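Local atomic coordinates of pyridoxal kinase (Lactobacillus plantarum, PDB entry 3H74), a protein that is a ribokinase-clan enzyme that probably catalyses the ATP-dependent phosphorylation of pyridoxal to pyridoxal 5'-phosphate. Residues A[155-159]-A[160-164]. Numbering follows the deposited sequence.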
loop_
_atom_site.group_PDB
_atom_site.type_symbol
_atom_site.label_atom_id
_atom_site.label_comp_id
_atom_site.label_asym_id
_atom_site.label_seq_id
_atom_site.Cartn_x
_atom_site.Cartn_y
_atom_site.Cartn_z
ATOM N N VAL A 155 10.141 17.340 6.337
ATOM C CA VAL A 155 10.481 16.842 5.002
ATOM C C VAL A 155 11.496 15.701 5.116
ATOM O O VAL A 155 11.377 14.672 4.443
ATOM C CB VAL A 155 11.025 17.981 4.089
ATOM C CG1 VAL A 155 11.508 17.437 2.748
ATOM C CG2 VAL A 155 9.959 19.052 3.872
ATOM N N THR A 156 12.477 15.889 5.995
ATOM C CA THR A 156 13.525 14.909 6.227
ATOM C C THR A 156 13.623 14.618 7.735
ATOM O O THR A 156 14.469 15.190 8.430
ATOM C CB THR A 156 14.887 15.409 5.666
ATOM O OG1 THR A 156 14.709 15.882 4.325
ATOM C CG2 THR A 156 15.926 14.300 5.674
ATOM N N PRO A 157 12.744 13.738 8.260
ATOM C CA PRO A 157 12.837 13.394 9.680
ATOM C C PRO A 157 14.059 12.530 9.975
ATOM O O PRO A 157 14.605 11.884 9.072
ATOM C CB PRO A 157 11.554 12.596 9.932
ATOM C CG PRO A 157 11.225 11.997 8.603
ATOM C CD PRO A 157 11.630 13.034 7.595
ATOM N N ASP A 158 14.481 12.537 11.238
ATOM C CA ASP A 158 15.566 11.696 11.714
ATOM C C ASP A 158 15.053 10.267 11.817
ATOM O O ASP A 158 14.257 9.944 12.701
ATOM C CB ASP A 158 16.069 12.194 13.077
ATOM C CG ASP A 158 17.337 11.493 13.533
ATOM O OD1 ASP A 158 17.665 10.407 13.015
ATOM O OD2 ASP A 158 18.019 12.047 14.424
ATOM N N LEU A 159 15.519 9.424 10.900
ATOM C CA LEU A 159 15.086 8.028 10.818
ATOM C C LEU A 159 15.427 7.230 12.077
ATOM O O LEU A 159 14.712 6.293 12.436
ATOM C CB LEU A 159 15.670 7.359 9.568
ATOM C CG LEU A 159 15.221 7.930 8.215
ATOM C CD1 LEU A 159 16.041 7.336 7.079
ATOM C CD2 LEU A 159 13.722 7.721 7.975
ATOM N N GLU A 160 16.504 7.627 12.756
ATOM C CA GLU A 160 16.904 7.005 14.023
ATOM C C GLU A 160 15.892 7.270 15.146
ATOM O O GLU A 160 15.869 6.555 16.147
ATOM C CB GLU A 160 18.298 7.496 14.451
ATOM C CG GLU A 160 19.389 7.350 13.384
ATOM C CD GLU A 160 19.940 5.940 13.270
ATOM O OE1 GLU A 160 19.673 5.105 14.162
ATOM O OE2 GLU A 160 20.655 5.663 12.284
ATOM N N VAL A 161 15.068 8.305 14.982
ATOM C CA VAL A 161 14.037 8.641 15.966
ATOM C C VAL A 161 12.642 8.164 15.519
ATOM O O VAL A 161 11.923 7.522 16.290
ATOM C CB VAL A 161 14.033 10.160 16.307
ATOM C CG1 VAL A 161 12.872 10.517 17.220
ATOM C CG2 VAL A 161 15.353 10.574 16.957
ATOM N N ILE A 162 12.274 8.468 14.275
ATOM C CA ILE A 162 10.920 8.173 13.790
ATOM C C ILE A 162 10.649 6.680 13.560
ATOM O O ILE A 162 9.569 6.189 13.893
ATOM C CB ILE A 162 10.521 9.069 12.569
ATOM C CG1 ILE A 162 9.015 8.982 12.287
ATOM C CG2 ILE A 162 11.353 8.756 11.324
ATOM C CD1 ILE A 162 8.455 10.195 11.549
ATOM N N LEU A 163 11.635 5.947 13.045
ATOM C CA LEU A 163 11.429 4.517 12.821
ATOM C C LEU A 163 11.198 3.725 14.130
ATOM O O LEU A 163 10.230 2.981 14.219
ATOM C CB LEU A 163 12.529 3.898 11.949
ATOM C CG LEU A 163 12.588 4.317 10.472
ATOM C CD1 LEU A 163 13.852 3.796 9.812
ATOM C CD2 LEU A 163 11.360 3.841 9.711
ATOM N N PRO A 164 12.068 3.888 15.160
ATOM C CA PRO A 164 11.757 3.215 16.430
ATOM C C PRO A 164 10.400 3.607 17.034
ATOM O O PRO A 164 9.701 2.743 17.578
ATOM C CB PRO A 164 12.908 3.650 17.347
ATOM C CG PRO A 164 14.018 3.948 16.428
ATOM C CD PRO A 164 13.366 4.585 15.231
#
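Asp-158 reaches over the start of helix 159-167 and accepts a bond from Glu-160 N, a worked example of how an aspartate N-cap serves an amide of the first helical turn. A chi1 of -171° sets CG beside the residue's own carbonyl carbon, which turns OD1 toward the amide two residues on. Its OD1 stands 3.0 Å from Glu-160 N. The bond is bent, and the amide comes from above the carboxylate plane. The same oxygen lies against the CB and CG methylenes of Glu-160, whose chain bends at chi2; the two carboxylates are turned 78° apart, with OD1 of Asp-158 still 5.7 Å from OE2 of Glu-160. Val-161 crosses the Asp-158 side chain at about a right angle, presenting CG2 to OD2.

The backbone carbonyl of the cap residue takes part too. Asp-158 O is gripped by two amides: Ile-162 N approaches almost straight on at 2.9 Å, whereas Val-161 N meets it from above the carbonyl plane. Leu-163 N then bonds to Leu-159 O, 3.2 Å away. Pro-164 has no amide hydrogen to give to the turn before, and the helix kinks there; its ring CD rests near Leu-159 O.

Apolar groups line another side of the turn. Ile-162 sends CG1 anti to its backbone N (chi1 -167°), which places CG2 between N and C, near Asp-158 O and against Pro-157 CB (4.1 Å) and CD2 of Leu-159. Leu-163, one turn on from Leu-159, packs its CD1 4.0 Å from Leu-159 CB.

These leucines and the isoleucine fasten the helix to its surroundings: Leu-159, Ile-162 and Leu-163 all touch Ile-178 of strand 178-183, and both leucines rest on Val-198 of strand 198-204. Ile-162 also meets Ala-145 of helix 142-149, and Pro-157, just before the cap, touches Thr-142 of the same helix.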